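Local coordinates for protein beta-lactamase (Burkholderia cenocepacia, PDB 5E2G) that probably hydrolyses beta-lactams to substituted beta-amino acids, as a serine enzyme of the class C beta-lactamase family with possible D-alanine carboxypeptidase activity, at residues Val63-Thr68 / Arg146-Val151; Leu107-Pro112 / Gly256-Gly261. All coordinates share one frame; numbering follows the deposited sequence.

Interaction 1: Val63-Thr68 / Arg146-Val151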
loop_
_atom_site.group_PDB
_atom_site.type_symbol
_atom_site.label_atom_id
_atom_site.label_comp_id
_atom_site.label_asym_id
_atom_site.label_seq_id
_atom_site.Cartn_x
_atom_site.Cartn_y
_atom_site.Cartn_z
ATOM N N VAL A 63 1.497 2.431 -0.536
ATOM C CA VAL A 63 1.148 1.064 -0.890
ATOM C C VAL A 63 2.105 0.096 -0.200
ATOM O O VAL A 63 1.762 -1.070 0.020
ATOM C CB VAL A 63 1.138 0.886 -2.426
ATOM C CG1 VAL A 63 0.745 -0.534 -2.798
ATOM C CG2 VAL A 63 0.180 1.876 -3.072
ATOM N N SER A 64 3.298 0.570 0.182
ATOM C CA SER A 64 4.192 -0.215 1.030
ATOM C C SER A 64 3.457 -0.779 2.239
ATOM O O SER A 64 3.678 -1.924 2.630
ATOM C CB SER A 64 5.366 0.649 1.500
ATOM O OG SER A 64 6.087 1.211 0.421
ATOM N N LYS A 65 2.561 0.011 2.828
ATOM C CA LYS A 65 1.855 -0.405 4.033
ATOM C C LYS A 65 0.975 -1.634 3.814
ATOM O O LYS A 65 0.640 -2.317 4.786
ATOM C CB LYS A 65 1.010 0.752 4.553
ATOM C CG LYS A 65 1.731 2.086 4.600
ATOM C CD LYS A 65 0.737 3.245 4.766
ATOM C CE LYS A 65 1.452 4.591 4.968
ATOM N NZ LYS A 65 0.489 5.703 5.221
ATOM N N THR A 66 0.578 -1.935 2.574
ATOM C CA THR A 66 -0.172 -3.167 2.362
ATOM C C THR A 66 0.706 -4.388 2.593
ATOM O O THR A 66 0.215 -5.417 3.066
ATOM C CB THR A 66 -0.797 -3.215 0.960
ATOM O OG1 THR A 66 0.217 -3.212 -0.047
ATOM C CG2 THR A 66 -1.732 -2.030 0.748
ATOM N N LEU A 67 2.007 -4.286 2.293
ATOM C CA LEU A 67 2.906 -5.413 2.524
ATOM C C LEU A 67 3.247 -5.546 3.997
ATOM O O LEU A 67 3.318 -6.660 4.524
ATOM C CB LEU A 67 4.173 -5.251 1.683
ATOM C CG LEU A 67 3.883 -5.373 0.183
ATOM C CD1 LEU A 67 4.852 -4.538 -0.642
ATOM C CD2 LEU A 67 3.922 -6.831 -0.239
ATOM N N THR A 68 3.448 -4.414 4.671
ATOM C CA THR A 68 3.603 -4.422 6.120
ATOM C C THR A 68 2.393 -5.056 6.801
ATOM O O THR A 68 2.542 -5.885 7.704
ATOM C CB THR A 68 3.817 -2.996 6.620
ATOM O OG1 THR A 68 4.958 -2.429 5.964
ATOM C CG2 THR A 68 4.054 -2.993 8.114
ATOM N N ARG A 146 -10.471 8.205 12.079
ATOM C CA ARG A 146 -9.520 7.767 11.069
ATOM C C ARG A 146 -8.732 8.975 10.588
ATOM O O ARG A 146 -9.315 9.949 10.101
ATOM C CB ARG A 146 -10.229 7.091 9.900
ATOM C CG ARG A 146 -9.278 6.557 8.839
ATOM C CD ARG A 146 -10.056 5.941 7.693
ATOM N NE ARG A 146 -9.210 5.392 6.642
ATOM C CZ ARG A 146 -8.615 6.109 5.693
ATOM N NH1 ARG A 146 -8.746 7.428 5.659
ATOM N NH2 ARG A 146 -7.874 5.498 4.777
ATOM N N LYS A 147 -7.412 8.902 10.705
ATOM C CA LYS A 147 -6.545 10.016 10.358
ATOM C C LYS A 147 -5.285 9.447 9.732
ATOM O O LYS A 147 -4.538 8.723 10.395
ATOM C CB LYS A 147 -6.221 10.855 11.596
ATOM C CG LYS A 147 -5.213 11.958 11.369
ATOM C CD LYS A 147 -5.726 12.956 10.380
ATOM C CE LYS A 147 -4.697 14.030 10.151
ATOM N NZ LYS A 147 -4.467 14.789 11.407
ATOM N N TYR A 148 -5.062 9.771 8.460
ATOM C CA TYR A 148 -3.941 9.216 7.712
ATOM C C TYR A 148 -2.611 9.675 8.298
ATOM O O TYR A 148 -2.413 10.864 8.551
ATOM C CB TYR A 148 -4.045 9.628 6.250
ATOM C CG TYR A 148 -3.469 8.592 5.335
ATOM C CD1 TYR A 148 -4.111 7.372 5.167
ATOM C CD2 TYR A 148 -2.270 8.813 4.658
ATOM C CE1 TYR A 148 -3.589 6.401 4.348
ATOM C CE2 TYR A 148 -1.738 7.844 3.827
ATOM C CZ TYR A 148 -2.409 6.639 3.678
ATOM O OH TYR A 148 -1.909 5.663 2.862
ATOM N N SER A 149 -1.690 8.728 8.500
ATOM C CA SER A 149 -0.466 8.998 9.253
ATOM C C SER A 149 0.594 7.912 9.061
ATOM O O SER A 149 0.295 6.714 9.145
ATOM C CB SER A 149 -0.795 9.154 10.745
ATOM O OG SER A 149 0.362 9.055 11.555
ATOM N N ASN A 150 1.844 8.326 8.807
ATOM C CA ASN A 150 2.955 7.385 8.691
ATOM C C ASN A 150 3.406 6.850 10.044
ATOM O O ASN A 150 4.057 5.803 10.096
ATOM C CB ASN A 150 4.148 8.044 7.992
ATOM C CG ASN A 150 3.915 8.268 6.512
ATOM O OD1 ASN A 150 3.304 7.449 5.836
ATOM N ND2 ASN A 150 4.422 9.379 5.998
ATOM N N VAL A 151 3.079 7.547 11.135
ATOM C CA VAL A 151 3.466 7.092 12.470
ATOM C C VAL A 151 2.671 5.858 12.885
ATOM O O VAL A 151 3.194 4.971 13.569
ATOM C CB VAL A 151 3.302 8.238 13.483
ATOM C CG1 VAL A 151 3.429 7.709 14.898
ATOM C CG2 VAL A 151 4.332 9.318 13.215
#

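Interaction 2: Leu107-Pro112 / Gly256-Gly261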
loop_
_atom_site.group_PDB
_atom_site.type_symbol
_atom_site.label_atom_id
_atom_site.label_comp_id
_atom_site.label_asym_id
_atom_site.label_seq_id
_atom_site.Cartn_x
_atom_site.Cartn_y
_atom_site.Cartn_z
ATOM N N LEU A 107 -3.206 0.855 14.778
ATOM C CA LEU A 107 -2.152 1.350 13.902
ATOM C C LEU A 107 -2.390 0.953 12.446
ATOM O O LEU A 107 -2.030 1.704 11.534
ATOM C CB LEU A 107 -0.798 0.840 14.390
ATOM C CG LEU A 107 -0.462 1.308 15.806
ATOM C CD1 LEU A 107 0.799 0.636 16.315
ATOM C CD2 LEU A 107 -0.324 2.825 15.837
ATOM N N GLY A 108 -2.986 -0.210 12.206
ATOM C CA GLY A 108 -3.218 -0.681 10.859
ATOM C C GLY A 108 -4.491 -0.190 10.229
ATOM O O GLY A 108 -4.794 -0.527 9.081
ATOM N N THR A 109 -5.259 0.611 10.958
ATOM C CA THR A 109 -6.510 1.155 10.457
ATOM C C THR A 109 -6.527 2.681 10.485
ATOM O O THR A 109 -7.562 3.279 10.172
ATOM C CB THR A 109 -7.694 0.585 11.257
ATOM O OG1 THR A 109 -7.559 0.923 12.647
ATOM C CG2 THR A 109 -7.761 -0.939 11.115
ATOM N N HIS A 110 -5.401 3.319 10.827
ATOM C CA HIS A 110 -5.281 4.778 10.936
ATOM C C HIS A 110 -6.179 5.348 12.030
ATOM O O HIS A 110 -6.642 6.484 11.929
ATOM C CB HIS A 110 -5.579 5.490 9.607
ATOM C CG HIS A 110 -4.866 4.909 8.425
ATOM N ND1 HIS A 110 -3.497 4.964 8.278
ATOM C CD2 HIS A 110 -5.337 4.275 7.327
ATOM C CE1 HIS A 110 -3.155 4.380 7.145
ATOM N NE2 HIS A 110 -4.252 3.951 6.550
ATOM N N THR A 111 -6.432 4.578 13.089
ATOM C CA THR A 111 -7.295 5.073 14.158
ATOM C C THR A 111 -6.635 5.181 15.534
ATOM O O THR A 111 -7.349 5.060 16.540
ATOM C CB THR A 111 -8.529 4.176 14.291
ATOM O OG1 THR A 111 -8.116 2.813 14.469
ATOM C CG2 THR A 111 -9.396 4.271 13.062
ATOM N N PRO A 112 -5.318 5.428 15.657
ATOM C CA PRO A 112 -4.722 5.453 17.005
ATOM C C PRO A 112 -5.207 6.615 17.868
ATOM O O PRO A 112 -5.158 6.515 19.100
ATOM C CB PRO A 112 -3.218 5.548 16.718
ATOM C CG PRO A 112 -3.148 6.303 15.464
ATOM C CD PRO A 112 -4.311 5.807 14.644
ATOM N N GLY A 256 -12.957 -6.156 7.219
ATOM C CA GLY A 256 -13.456 -4.795 7.342
ATOM C C GLY A 256 -13.675 -4.388 8.786
ATOM O O GLY A 256 -14.509 -4.985 9.469
ATOM N N TYR A 257 -12.942 -3.383 9.265
ATOM C CA TYR A 257 -12.941 -3.003 10.677
ATOM C C TYR A 257 -13.699 -1.722 10.990
ATOM O O TYR A 257 -14.305 -1.626 12.064
ATOM C CB TYR A 257 -11.499 -2.855 11.174
ATOM C CG TYR A 257 -10.743 -4.156 11.221
ATOM C CD1 TYR A 257 -11.029 -5.109 12.186
ATOM C CD2 TYR A 257 -9.739 -4.433 10.299
ATOM C CE1 TYR A 257 -10.327 -6.311 12.235
ATOM C CE2 TYR A 257 -9.035 -5.625 10.337
ATOM C CZ TYR A 257 -9.329 -6.560 11.306
ATOM O OH TYR A 257 -8.629 -7.742 11.344
ATOM N N PHE A 258 -13.650 -0.717 10.107
ATOM C CA PHE A 258 -14.282 0.573 10.353
ATOM C C PHE A 258 -14.969 1.077 9.098
ATOM O O PHE A 258 -14.484 0.867 7.986
ATOM C CB PHE A 258 -13.282 1.655 10.768
ATOM C CG PHE A 258 -12.617 1.421 12.088
ATOM C CD1 PHE A 258 -11.374 0.797 12.153
ATOM C CD2 PHE A 258 -13.207 1.866 13.260
ATOM C CE1 PHE A 258 -10.745 0.594 13.373
ATOM C CE2 PHE A 258 -12.588 1.674 14.481
ATOM C CZ PHE A 258 -11.353 1.033 14.539
ATOM N N ARG A 259 -16.089 1.770 9.286
ATOM C CA ARG A 259 -16.584 2.707 8.287
ATOM C C ARG A 259 -15.991 4.077 8.566
ATOM O O ARG A 259 -15.948 4.515 9.715
ATOM C CB ARG A 259 -18.108 2.827 8.320
ATOM C CG ARG A 259 -18.836 1.530 8.376
ATOM C CD ARG A 259 -18.686 0.736 7.104
ATOM N NE ARG A 259 -19.481 -0.481 7.202
ATOM C CZ ARG A 259 -19.542 -1.417 6.270
ATOM N NH1 ARG A 259 -18.843 -1.272 5.155
ATOM N NH2 ARG A 259 -20.307 -2.488 6.456
ATOM N N ALA A 260 -15.539 4.756 7.514
ATOM C CA ALA A 260 -15.172 6.169 7.609
ATOM C C ALA A 260 -15.731 6.857 6.375
ATOM O O ALA A 260 -15.236 6.639 5.266
ATOM C CB ALA A 260 -13.662 6.367 7.719
ATOM N N GLY A 261 -16.767 7.670 6.562
ATOM C CA GLY A 261 -17.515 8.191 5.446
ATOM C C GLY A 261 -17.905 7.086 4.483
ATOM O O GLY A 261 -18.470 6.063 4.876
#

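Interaction 1: Val63-Thr68 / Arg146-Val151
NZ of Lys-65 is the polar atom gathered in by several neighbours. It gives a weak hydrogen bond to OD1 of Asn-150 (3.4 Å), lies 3.4 Å from OH of Tyr-148, and makes another weak hydrogen bond with Ser-62 OG, just before the segment. The lysine leaves helix 64-77 with CG beside the backbone N (chi1 -46°) and then runs fully extended, which carries NZ over to Tyr-148 and Asn-150. Tyr-148 comes to meet it from the opposite direction, and NZ lies obliquely against the ring, 3.4 Å from CE2 of Tyr-148 as well. Asn-150 crosses the lysine chain at about a right angle, its OD1 also touching CE of Lys-65 at 3.5 Å. The tyrosine hydroxyl has its hydrogen bond with Lys-313 NZ, while Lys-65 NZ is merely near it. Ser-149 N-caps helix 150-164, its OG taking a weak bond from Val-151 N. Serine, lysine, tyrosine and asparagine follow the SxxK and YxN pattern of class C enzymes, with Ser-62 in the place of the nucleophile. The long, weak bonds hold NZ only loosely between Ser-62, Tyr-148 and Asn-150, consistent with the active site of this family.

Interaction 2: Leu107-Pro112 / Gly256-Gly261
Phe-258 turns one ring face to Thr-111, and the two side chains approach from opposite directions. CG2 of Thr-111 sits over the middle of the ring, 4.0 Å from the centroid and 13° off the normal, a CH-pi contact in which the methyl carbon lies over the face while its CB-CG2 bond runs nearly parallel to the ring plane. Thr-109 meets the same ring differently: it crosses the phenylalanine side chain at about a right angle and lies oblique to the plane, its OG1 3.3 Å from CE1 of Phe-258 and its CB 3.7 Å from the same carbon. The methyl of Thr-109 goes on to Tyr-257, again at roughly a right angle, with CG2 4.1 Å from CD2 of that ring.

Two neighbouring residues of strand 256-260 can both face the loop because the strand is bulged here. Tyr-257 and Phe-258 stand opposite the single residue Gln-265 of strand 263-265, a classic beta bulge in the large antiparallel sheet of this beta-lactamase fold, and both start out toward segment 107-112. That segment runs from helix 104-108 into a loop.

The threonines are tied to each other as well. OG1 of Thr-111 donates to OG1 of Thr-109 across 2.7 Å, and Thr-109 OG1 is bonded in turn to Leu-105 O of the helix, which gives both hydroxyls a partner beside the aromatic ring. In Thr-111 the hydroxyl lies between the backbone N and the carbonyl carbon (chi1 54°), a torsion that sets CG2 beside the backbone N and over the phenylalanine. OG1 of Thr-111 is also near the ring, 3.6 Å from CE1 of Phe-258. Tyr-257 also packs on Leu-83 and Pro-302.

The two contacts sit about 11 Å apart, centre to centre, and touch through His-110: its O probably accepts a hydrogen bond from Lys-147 N, and its ring meets that of Tyr-148. Segment 146-151 thus borders both, and Arg-146 also packs on Ala-260. Interaction 1 lies nearer the middle of the chain yet is only partly buried, joins helix 64-77 to the region leading into helix 150-164 and is polar, built round amine, hydroxyl and amide groups. Interaction 2 is buried, though farther from the centre; it sets helix 104-108 and the loop that follows against a sheet strand by packing of threonine methyls and hydroxyls on aromatic rings, with no hydrogen bond between its segments.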